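Local structure of CurD (Moorea producens 3L, 5KP7) at residues Val76-Ile87 with Met115-Leu125; Ile334-Ile345 with Gly361-Ala372. The protein probably acts as a hydroxymethylglutaryl-CoA synthase-type acyltransferase of the thiolase-like superfamily and binds 4'-phosphopantetheine. The protein carries 3 engineered substitutions. All blocks are in the same frame, centred on the assembly; numbering follows the deposited sequence.

In the fold
Interaction 1 and interaction 2 belong to different parts of one chain: the helix pair 76-87 with 115-125 lies in the N-terminal HMG-CoA synthase region, the segments 334-345 and 361-372 in the C-terminal one. Their centres are 26 Å apart and their nearest atoms about 9 Å, so they do not touch. A mixed sheet connects them. Helix 75-89 and helix 115-123 of interaction 1 pack against its strands 29-36 and 98-104, whereas strands 343-351 and 355-363 of interaction 2 form a hairpin within the same sheet. Both lie away from the 4'-phosphopantetheine pocket, where R57, F187, S191 and N320 bind the ligand.

Interaction 1. Residues Val76-Ile87 with Met115-Leu125; sequences VSYAVNAAKPII and MSTYIQEYLGL
L123 is a knob in a hole formed by V80, A83, K84 and I87, and its two methyls divide the contacts. CD1 of L123 meets A83 CB at 3.8 Å and also touches I87 CG1, while CD2 of L123 reaches V80 CG1 at 4.0 Å and lies against the backbone CA of K84. The side chains of I87 and L123 cross at about a right angle. One turn back, I119 presses the end of its chain, CD1, on A79 CB at 3.6 Å. V80 and I119 run past each other in opposite directions.

At the other end V76 forks over two partners. With chi1 at 173°, CG1 lies anti to the backbone N and abuts Y118 CB at 3.6 Å, leaving CG2 to touch M115 CG at 3.7 Å. No hydrogen bond joins the segments; the helices pack through aliphatic groups, their axes 9.6 Å apart and crossing at -45°. This is a layer of helices on the mixed sheet of a thiolase-like fold, with I87 and I119 also touching strand 98-104 of that sheet. Separately, V76 and V80 touch strand 437-442.

Beyond L123, a Schellman motif at G124 turns the chain so that L125 CD2 meets I87 CD1 at 4.1 Å. K95 NZ binds the L123 carbonyl, and Y118 OH is held by the backbone N of R438.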
loop_
_atom_site.group_PDB
_atom_site.type_symbol
_atom_site.label_atom_id
_atom_site.label_comp_id
_atom_site.label_asym_id
_atom_site.label_seq_id
_atom_site.Cartn_x
_atom_site.Cartn_y
_atom_site.Cartn_z
ATOM N N VAL A 76 -0.735 6.684 -15.857
ATOM C CA VAL A 76 -1.936 7.219 -16.498
ATOM C C VAL A 76 -2.821 6.092 -17.007
ATOM O O VAL A 76 -4.018 6.068 -16.760
ATOM C CB VAL A 76 -1.573 8.188 -17.668
ATOM C CG1 VAL A 76 -2.812 8.607 -18.450
ATOM C CG2 VAL A 76 -0.834 9.419 -17.137
ATOM N N SER A 77 -2.251 5.166 -17.776
ATOM C CA SER A 77 -3.031 4.073 -18.309
ATOM C C SER A 77 -3.595 3.191 -17.189
ATOM O O SER A 77 -4.761 2.794 -17.262
ATOM C CB SER A 77 -2.247 3.282 -19.372
ATOM O OG SER A 77 -1.255 2.444 -18.847
ATOM N N TYR A 78 -2.812 2.968 -16.127
ATOM C CA TYR A 78 -3.312 2.236 -14.976
ATOM C C TYR A 78 -4.521 2.979 -14.378
ATOM O O TYR A 78 -5.545 2.354 -14.057
ATOM C CB TYR A 78 -2.199 2.065 -13.928
ATOM C CG TYR A 78 -1.498 0.740 -13.972
ATOM C CD1 TYR A 78 -0.704 0.372 -15.057
ATOM C CD2 TYR A 78 -1.615 -0.172 -12.920
ATOM C CE1 TYR A 78 -0.057 -0.867 -15.080
ATOM C CE2 TYR A 78 -0.975 -1.391 -12.950
ATOM C CZ TYR A 78 -0.177 -1.728 -13.998
ATOM O OH TYR A 78 0.423 -2.984 -13.980
ATOM N N ALA A 79 -4.373 4.288 -14.190
ATOM C CA ALA A 79 -5.427 5.115 -13.619
ATOM C C ALA A 79 -6.709 5.105 -14.427
ATOM O O ALA A 79 -7.814 4.981 -13.872
ATOM C CB ALA A 79 -4.948 6.546 -13.436
ATOM N N VAL A 80 -6.585 5.268 -15.752
ATOM C CA VAL A 80 -7.742 5.254 -16.620
ATOM C C VAL A 80 -8.445 3.887 -16.574
ATOM O O VAL A 80 -9.668 3.818 -16.518
ATOM C CB VAL A 80 -7.371 5.691 -18.058
ATOM C CG1 VAL A 80 -8.540 5.447 -19.021
ATOM C CG2 VAL A 80 -6.922 7.154 -18.074
ATOM N N ASN A 81 -7.679 2.795 -16.605
ATOM C CA ASN A 81 -8.265 1.475 -16.503
ATOM C C ASN A 81 -8.978 1.232 -15.168
ATOM O O ASN A 81 -10.020 0.538 -15.139
ATOM C CB ASN A 81 -7.214 0.415 -16.811
ATOM C CG ASN A 81 -6.828 0.405 -18.280
ATOM O OD1 ASN A 81 -7.672 0.566 -19.149
ATOM N ND2 ASN A 81 -5.563 0.176 -18.563
ATOM N N ALA A 82 -8.456 1.820 -14.079
ATOM C CA ALA A 82 -9.123 1.721 -12.784
ATOM C C ALA A 82 -10.432 2.521 -12.761
ATOM O O ALA A 82 -11.446 2.055 -12.207
ATOM C CB ALA A 82 -8.193 2.178 -11.686
ATOM N N ALA A 83 -10.453 3.703 -13.374
ATOM C CA ALA A 83 -11.613 4.579 -13.322
ATOM C C ALA A 83 -12.701 4.308 -14.374
ATOM O O ALA A 83 -13.839 4.703 -14.181
ATOM C CB ALA A 83 -11.163 6.029 -13.420
ATOM N N LYS A 84 -12.337 3.654 -15.475
ATOM C CA LYS A 84 -13.239 3.522 -16.625
ATOM C C LYS A 84 -14.589 2.860 -16.249
ATOM O O LYS A 84 -15.639 3.363 -16.660
ATOM C CB LYS A 84 -12.511 2.794 -17.773
ATOM C CG LYS A 84 -13.301 2.522 -19.058
ATOM C CD LYS A 84 -13.740 3.802 -19.715
ATOM C CE LYS A 84 -14.083 3.632 -21.205
ATOM N NZ LYS A 84 -14.858 2.405 -21.513
ATOM N N PRO A 85 -14.579 1.801 -15.430
ATOM C CA PRO A 85 -15.860 1.199 -15.059
ATOM C C PRO A 85 -16.771 2.138 -14.288
ATOM O O PRO A 85 -18.005 2.065 -14.461
ATOM C CB PRO A 85 -15.453 -0.013 -14.209
ATOM C CG PRO A 85 -14.066 -0.303 -14.620
ATOM C CD PRO A 85 -13.452 1.021 -14.887
ATOM N N ILE A 86 -16.191 3.026 -13.489
ATOM C CA ILE A 86 -16.962 4.037 -12.768
ATOM C C ILE A 86 -17.668 4.977 -13.727
ATOM O O ILE A 86 -18.889 5.177 -13.631
ATOM C CB ILE A 86 -16.098 4.842 -11.790
ATOM C CG1 ILE A 86 -15.588 3.919 -10.682
ATOM C CG2 ILE A 86 -16.891 6.021 -11.231
ATOM C CD1 ILE A 86 -14.651 4.561 -9.689
ATOM N N ILE A 87 -16.913 5.514 -14.672
ATOM C CA ILE A 87 -17.434 6.494 -15.589
ATOM C C ILE A 87 -18.445 5.848 -16.538
ATOM O O ILE A 87 -19.469 6.473 -16.861
ATOM C CB ILE A 87 -16.299 7.193 -16.388
ATOM C CG1 ILE A 87 -15.261 7.829 -15.434
ATOM C CG2 ILE A 87 -16.884 8.228 -17.326
ATOM C CD1 ILE A 87 -15.833 8.700 -14.346
ATOM N N MET A 115 -0.965 14.190 -13.862
ATOM C CA MET A 115 -1.546 13.085 -14.647
ATOM C C MET A 115 -3.053 13.247 -14.807
ATOM O O MET A 115 -3.654 12.676 -15.718
ATOM C CB MET A 115 -1.166 11.742 -14.003
ATOM C CG MET A 115 0.279 11.502 -14.238
ATOM S SD MET A 115 0.919 9.892 -13.682
ATOM C CE MET A 115 0.935 10.124 -11.903
ATOM N N SER A 116 -3.660 14.060 -13.938
ATOM C CA SER A 116 -5.085 14.315 -13.997
ATOM C C SER A 116 -5.540 14.859 -15.360
ATOM O O SER A 116 -6.661 14.599 -15.767
ATOM C CB SER A 116 -5.483 15.268 -12.880
ATOM O OG SER A 116 -5.184 14.668 -11.617
ATOM N N THR A 117 -4.689 15.638 -16.021
ATOM C CA THR A 117 -5.035 16.193 -17.346
ATOM C C THR A 117 -5.257 15.100 -18.407
ATOM O O THR A 117 -6.281 15.084 -19.090
ATOM C CB THR A 117 -3.957 17.186 -17.829
ATOM O OG1 THR A 117 -2.666 16.554 -17.883
ATOM C CG2 THR A 117 -3.845 18.352 -16.855
ATOM N N TYR A 118 -4.353 14.137 -18.486
ATOM C CA TYR A 118 -4.525 12.974 -19.373
ATOM C C TYR A 118 -5.715 12.140 -18.981
ATOM O O TYR A 118 -6.470 11.686 -19.823
ATOM C CB TYR A 118 -3.283 12.092 -19.343
ATOM C CG TYR A 118 -2.074 12.655 -20.044
ATOM C CD1 TYR A 118 -2.041 12.751 -21.432
ATOM C CD2 TYR A 118 -0.919 12.945 -19.362
ATOM C CE1 TYR A 118 -0.913 13.216 -22.093
ATOM C CE2 TYR A 118 0.222 13.411 -20.015
ATOM C CZ TYR A 118 0.203 13.543 -21.398
ATOM O OH TYR A 118 1.341 13.991 -22.051
ATOM N N ILE A 119 -5.908 11.950 -17.681
ATOM C CA ILE A 119 -7.016 11.150 -17.176
ATOM C C ILE A 119 -8.356 11.777 -17.571
ATOM O O ILE A 119 -9.257 11.111 -18.095
ATOM C CB ILE A 119 -6.876 10.907 -15.664
ATOM C CG1 ILE A 119 -5.685 9.981 -15.384
ATOM C CG2 ILE A 119 -8.143 10.318 -15.079
ATOM C CD1 ILE A 119 -5.118 10.096 -13.981
ATOM N N GLN A 120 -8.484 13.081 -17.372
ATOM C CA GLN A 120 -9.675 13.803 -17.799
ATOM C C GLN A 120 -9.952 13.630 -19.299
ATOM O O GLN A 120 -11.105 13.407 -19.706
ATOM C CB GLN A 120 -9.524 15.276 -17.441
ATOM C CG GLN A 120 -10.661 16.198 -17.897
ATOM C CD GLN A 120 -10.151 17.520 -18.443
ATOM O OE1 GLN A 120 -9.066 17.593 -19.031
ATOM N NE2 GLN A 120 -10.902 18.576 -18.212
ATOM N N GLU A 121 -8.913 13.773 -20.102
ATOM C CA GLU A 121 -9.018 13.648 -21.564
ATOM C C GLU A 121 -9.577 12.292 -21.982
ATOM O O GLU A 121 -10.555 12.192 -22.747
ATOM C CB GLU A 121 -7.643 13.863 -22.200
ATOM C CG GLU A 121 -7.565 13.694 -23.710
ATOM C CD GLU A 121 -8.359 14.717 -24.481
ATOM O OE1 GLU A 121 -8.592 15.841 -23.984
ATOM O OE2 GLU A 121 -8.745 14.417 -25.638
ATOM N N TYR A 122 -8.952 11.242 -21.488
ATOM C CA TYR A 122 -9.314 9.901 -21.935
ATOM C C TYR A 122 -10.587 9.367 -21.305
ATOM O O TYR A 122 -11.227 8.497 -21.873
ATOM C CB TYR A 122 -8.122 8.951 -21.772
ATOM C CG TYR A 122 -7.109 9.190 -22.857
ATOM C CD1 TYR A 122 -6.093 10.127 -22.691
ATOM C CD2 TYR A 122 -7.140 8.457 -24.036
ATOM C CE1 TYR A 122 -5.157 10.389 -23.696
ATOM C CE2 TYR A 122 -6.198 8.695 -25.039
ATOM C CZ TYR A 122 -5.206 9.651 -24.869
ATOM O OH TYR A 122 -4.254 9.873 -25.866
ATOM N N LEU A 123 -11.026 9.919 -20.181
ATOM C CA LEU A 123 -12.322 9.539 -19.613
ATOM C C LEU A 123 -13.453 10.436 -20.123
ATOM O O LEU A 123 -14.606 10.145 -19.868
ATOM C CB LEU A 123 -12.285 9.587 -18.095
ATOM C CG LEU A 123 -11.420 8.524 -17.376
ATOM C CD1 LEU A 123 -11.380 8.846 -15.889
ATOM C CD2 LEU A 123 -11.897 7.115 -17.597
ATOM N N GLY A 124 -13.136 11.490 -20.868
ATOM C CA GLY A 124 -14.157 12.377 -21.433
ATOM C C GLY A 124 -14.843 13.261 -20.414
ATOM O O GLY A 124 -16.032 13.547 -20.546
ATOM N N LEU A 125 -14.125 13.683 -19.383
ATOM C CA LEU A 125 -14.720 14.451 -18.291
ATOM C C LEU A 125 -14.898 15.908 -18.679
ATOM O O LEU A 125 -14.350 16.374 -19.672
ATOM C CB LEU A 125 -13.866 14.306 -17.015
ATOM C CG LEU A 125 -13.688 12.884 -16.498
ATOM C CD1 LEU A 125 -12.905 12.940 -15.194
ATOM C CD2 LEU A 125 -15.026 12.187 -16.268
#

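Interaction 2. Residues Ile334-Ile345 with Gly361-Ala372; sequences IDNGDFSTPRRI and GVVTPEGAAIAA. Engineered in segment 361-372: A368 (natural residue Lys), A369 (natural residue Gln), A371 (natural residue Gln).
R343 and V363 exchange two backbone hydrogen bonds, R343 N to V363 O and V363 N to R343 O, both 2.9 Å. A second antiparallel hydrogen-bonded pair, I345 with G361, follows; its I345 N to G361 O bond is nearly straight (170°). R344 and V362 form the non-hydrogen-bonded pair between them. R343 grips D338 side-on with two nitrogens, NE to the backbone O and NH2 to OD1, the latter a 2.9 Å salt bridge. OD1 of D338 also accepts from S340 N, closing an Asx turn, and from S340 OG, so three donors fix the loop before the strand.

Two waters bridge the helices: one donates to D335 OD2 and A371 O, the other to D335 OD1 and A368 O, both alanines engineered. Y314 OH also hydrogen-bonds D335 OD2. T364 caps helix 365-372 by accepting from G367 N.

F339 lies between strand and helix: its CD2 meets V363 CG1 at 3.7 Å and its CB meets A368 CB at 3.6 Å. Cutting F339 back to an alanine is likely to open a gap beside V363, whose CG1 would lose the ring it rests on. With chi1 at 178°, V363 CG1 is anti to the backbone N, which leaves CG2 against I345 CD1 and I334 CD1. I334 CG2 reaches A371 CB at 3.6 Å. V362 CG2 lies over one face of the R344 guanidinium, toward its rim, 3.5 Å from NH2; R344 NE pairs with D211, and NH1 with a sulfate ion probably from the crystallisation liquor.

Strand 355-363 leads through T364 into helix 365-372, which packs on the end of helix 325-336 and on the F339 loop, while V363 and I345 also touch F208 of strand 208-219, which flanks 355-363 in the sheet.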
loop_
_atom_site.group_PDB
_atom_site.type_symbol
_atom_site.label_atom_id
_atom_site.label_comp_id
_atom_site.label_asym_id
_atom_site.label_seq_id
_atom_site.Cartn_x
_atom_site.Cartn_y
_atom_site.Cartn_z
ATOM N N ILE A 334 -14.064 -5.700 1.913
ATOM C CA ILE A 334 -15.484 -5.713 1.537
ATOM C C ILE A 334 -15.851 -7.016 0.827
ATOM O O ILE A 334 -16.846 -7.674 1.184
ATOM C CB ILE A 334 -15.855 -4.497 0.665
ATOM C CG1 ILE A 334 -15.696 -3.231 1.503
ATOM C CG2 ILE A 334 -17.301 -4.611 0.143
ATOM C CD1 ILE A 334 -15.733 -1.954 0.726
ATOM N N ASP A 335 -15.051 -7.412 -0.161
ATOM C CA ASP A 335 -15.331 -8.647 -0.900
ATOM C C ASP A 335 -15.176 -9.930 -0.087
ATOM O O ASP A 335 -15.948 -10.894 -0.265
ATOM C CB ASP A 335 -14.443 -8.744 -2.133
ATOM C CG ASP A 335 -14.941 -7.909 -3.280
ATOM O OD1 ASP A 335 -16.002 -7.232 -3.173
ATOM O OD2 ASP A 335 -14.215 -7.896 -4.288
ATOM N N ASN A 336 -14.189 -9.948 0.806
ATOM C CA ASN A 336 -13.818 -11.181 1.495
ATOM C C ASN A 336 -14.329 -11.328 2.926
ATOM O O ASN A 336 -14.316 -12.439 3.463
ATOM C CB ASN A 336 -12.293 -11.339 1.426
ATOM C CG ASN A 336 -11.823 -11.530 0.007
ATOM O OD1 ASN A 336 -12.092 -12.566 -0.603
ATOM N ND2 ASN A 336 -11.170 -10.538 -0.539
ATOM N N GLY A 337 -14.828 -10.250 3.508
ATOM C CA GLY A 337 -15.429 -10.261 4.833
ATOM C C GLY A 337 -16.935 -10.469 4.781
ATOM O O GLY A 337 -17.503 -10.695 3.716
ATOM N N ASP A 338 -17.594 -10.387 5.935
ATOM C CA ASP A 338 -19.032 -10.643 6.054
ATOM C C ASP A 338 -19.757 -9.332 6.295
ATOM O O ASP A 338 -19.449 -8.630 7.286
ATOM C CB ASP A 338 -19.295 -11.578 7.232
ATOM C CG ASP A 338 -20.739 -12.007 7.304
ATOM O OD1 ASP A 338 -21.595 -11.158 7.610
ATOM O OD2 ASP A 338 -21.014 -13.199 7.081
ATOM N N PHE A 339 -20.677 -8.994 5.390
ATOM C CA PHE A 339 -21.464 -7.755 5.479
ATOM C C PHE A 339 -22.946 -8.087 5.474
ATOM O O PHE A 339 -23.758 -7.365 4.926
ATOM C CB PHE A 339 -21.027 -6.761 4.376
ATOM C CG PHE A 339 -19.623 -6.355 4.539
ATOM C CD1 PHE A 339 -18.606 -7.186 4.091
ATOM C CD2 PHE A 339 -19.283 -5.204 5.254
ATOM C CE1 PHE A 339 -17.293 -6.879 4.346
ATOM C CE2 PHE A 339 -17.954 -4.875 5.481
ATOM C CZ PHE A 339 -16.959 -5.738 5.028
ATOM N N SER A 340 -23.314 -9.172 6.146
ATOM C CA SER A 340 -24.751 -9.505 6.260
ATOM C C SER A 340 -25.510 -8.490 7.144
ATOM O O SER A 340 -26.725 -8.437 7.095
ATOM C CB SER A 340 -24.927 -10.936 6.744
ATOM O OG SER A 340 -24.248 -11.122 7.952
ATOM N N THR A 341 -24.783 -7.690 7.937
ATOM C CA THR A 341 -25.286 -6.518 8.641
ATOM C C THR A 341 -24.244 -5.386 8.439
ATOM O O THR A 341 -23.117 -5.702 8.099
ATOM C CB THR A 341 -25.465 -6.858 10.123
ATOM O OG1 THR A 341 -26.075 -5.769 10.802
ATOM C CG2 THR A 341 -24.196 -7.201 10.807
ATOM N N PRO A 342 -24.606 -4.091 8.645
ATOM C CA PRO A 342 -23.561 -3.073 8.403
ATOM C C PRO A 342 -22.350 -3.227 9.311
ATOM O O PRO A 342 -22.496 -3.636 10.477
ATOM C CB PRO A 342 -24.284 -1.743 8.672
ATOM C CG PRO A 342 -25.728 -2.049 8.393
ATOM C CD PRO A 342 -25.921 -3.462 8.878
ATOM N N ARG A 343 -21.168 -2.922 8.766
ATOM C CA ARG A 343 -19.899 -3.113 9.474
ATOM C C ARG A 343 -19.068 -1.842 9.427
ATOM O O ARG A 343 -19.095 -1.109 8.438
ATOM C CB ARG A 343 -19.075 -4.228 8.825
ATOM C CG ARG A 343 -19.804 -5.542 8.616
ATOM C CD ARG A 343 -20.116 -6.258 9.928
ATOM N NE ARG A 343 -20.597 -7.609 9.640
ATOM C CZ ARG A 343 -21.169 -8.429 10.524
ATOM N NH1 ARG A 343 -21.369 -8.052 11.799
ATOM N NH2 ARG A 343 -21.583 -9.639 10.126
ATOM N N ARG A 344 -18.312 -1.612 10.500
ATOM C CA ARG A 344 -17.388 -0.491 10.569
ATOM C C ARG A 344 -15.976 -0.990 10.350
ATOM O O ARG A 344 -15.554 -2.011 10.916
ATOM C CB ARG A 344 -17.518 0.259 11.895
ATOM C CG ARG A 344 -16.457 1.349 12.085
ATOM C CD ARG A 344 -16.828 2.323 13.184
ATOM N NE ARG A 344 -17.849 3.288 12.757
ATOM C CZ ARG A 344 -19.130 3.304 13.125
ATOM N NH1 ARG A 344 -19.648 2.388 13.952
ATOM N NH2 ARG A 344 -19.918 4.256 12.664
ATOM N N ILE A 345 -15.268 -0.287 9.457
ATOM C CA ILE A 345 -13.907 -0.607 9.097
ATOM C C ILE A 345 -12.991 0.518 9.536
ATOM O O ILE A 345 -13.231 1.688 9.195
ATOM C CB ILE A 345 -13.777 -0.806 7.559
ATOM C CG1 ILE A 345 -14.803 -1.861 7.040
ATOM C CG2 ILE A 345 -12.350 -1.198 7.200
ATOM C CD1 ILE A 345 -14.765 -2.048 5.515
ATOM N N GLY A 361 -15.115 4.170 8.492
ATOM C CA GLY A 361 -16.421 4.303 7.874
ATOM C C GLY A 361 -17.184 2.999 7.917
ATOM O O GLY A 361 -16.689 2.014 8.473
ATOM N N VAL A 362 -18.355 3.003 7.286
ATOM C CA VAL A 362 -19.295 1.887 7.340
ATOM C C VAL A 362 -19.660 1.393 5.949
ATOM O O VAL A 362 -19.837 2.196 5.019
ATOM C CB VAL A 362 -20.566 2.309 8.104
ATOM C CG1 VAL A 362 -21.670 1.249 8.034
ATOM C CG2 VAL A 362 -20.218 2.641 9.545
ATOM N N VAL A 363 -19.769 0.071 5.826
ATOM C CA VAL A 363 -20.230 -0.608 4.628
ATOM C C VAL A 363 -21.507 -1.393 4.983
ATOM O O VAL A 363 -21.539 -2.116 5.993
ATOM C CB VAL A 363 -19.162 -1.598 4.152
ATOM C CG1 VAL A 363 -19.634 -2.362 2.929
ATOM C CG2 VAL A 363 -17.876 -0.849 3.854
ATOM N N THR A 364 -22.538 -1.246 4.151
ATOM C CA THR A 364 -23.806 -1.946 4.349
ATOM C C THR A 364 -23.841 -3.205 3.485
ATOM O O THR A 364 -23.065 -3.349 2.545
ATOM C CB THR A 364 -25.008 -1.065 3.934
ATOM O OG1 THR A 364 -24.923 -0.777 2.538
ATOM C CG2 THR A 364 -25.005 0.248 4.682
ATOM N N PRO A 365 -24.809 -4.111 3.755
ATOM C CA PRO A 365 -24.959 -5.269 2.860
ATOM C C PRO A 365 -25.196 -4.874 1.408
ATOM O O PRO A 365 -24.710 -5.511 0.498
ATOM C CB PRO A 365 -26.186 -6.018 3.425
ATOM C CG PRO A 365 -26.416 -5.469 4.791
ATOM C CD PRO A 365 -25.642 -4.211 4.971
ATOM N N GLU A 366 -25.915 -3.789 1.213
ATOM C CA GLU A 366 -26.211 -3.268 -0.121
ATOM C C GLU A 366 -24.937 -2.790 -0.826
ATOM O O GLU A 366 -24.700 -3.114 -2.004
ATOM C CB GLU A 366 -27.230 -2.113 -0.008
ATOM C CG GLU A 366 -28.622 -2.569 0.401
ATOM C CD GLU A 366 -28.822 -2.908 1.892
ATOM O OE1 GLU A 366 -28.016 -2.468 2.787
ATOM O OE2 GLU A 366 -29.825 -3.664 2.149
ATOM N N GLY A 367 -24.120 -2.025 -0.106
ATOM C CA GLY A 367 -22.816 -1.602 -0.584
ATOM C C GLY A 367 -21.885 -2.754 -0.946
ATOM O O GLY A 367 -21.241 -2.732 -1.991
ATOM N N ALA A 368 -21.832 -3.780 -0.082
ATOM C CA ALA A 368 -21.001 -4.948 -0.356
ATOM C C ALA A 368 -21.482 -5.675 -1.597
ATOM O O ALA A 368 -20.662 -6.154 -2.372
ATOM C CB ALA A 368 -20.971 -5.908 0.833
ATOM N N ALA A 369 -22.802 -5.739 -1.803
ATOM C CA ALA A 369 -23.352 -6.383 -3.003
ATOM C C ALA A 369 -22.950 -5.625 -4.261
ATOM O O ALA A 369 -22.560 -6.244 -5.245
ATOM C CB ALA A 369 -24.856 -6.522 -2.902
ATOM N N ILE A 370 -23.022 -4.297 -4.230
ATOM C CA ILE A 370 -22.531 -3.478 -5.362
ATOM C C ILE A 370 -21.047 -3.737 -5.603
ATOM O O ILE A 370 -20.615 -3.978 -6.737
ATOM C CB ILE A 370 -22.811 -1.967 -5.164
ATOM C CG1 ILE A 370 -24.332 -1.687 -5.160
ATOM C CG2 ILE A 370 -22.136 -1.149 -6.263
ATOM C CD1 ILE A 370 -24.693 -0.362 -4.515
ATOM N N ALA A 371 -20.257 -3.700 -4.538
ATOM C CA ALA A 371 -18.829 -3.968 -4.663
ATOM C C ALA A 371 -18.516 -5.327 -5.313
ATOM O O ALA A 371 -17.633 -5.422 -6.166
ATOM C CB ALA A 371 -18.156 -3.858 -3.294
ATOM N N ALA A 372 -19.264 -6.361 -4.937
ATOM C CA ALA A 372 -19.068 -7.718 -5.461
ATOM C C ALA A 372 -19.275 -7.778 -6.968
ATOM O O ALA A 372 -18.616 -8.549 -7.648
ATOM C CB ALA A 372 -20.009 -8.717 -4.775
HETATM O O HOH W 1 -15.351 -7.389 -6.631
HETATM O O HOH W 2 -18.379 -7.651 -1.977
#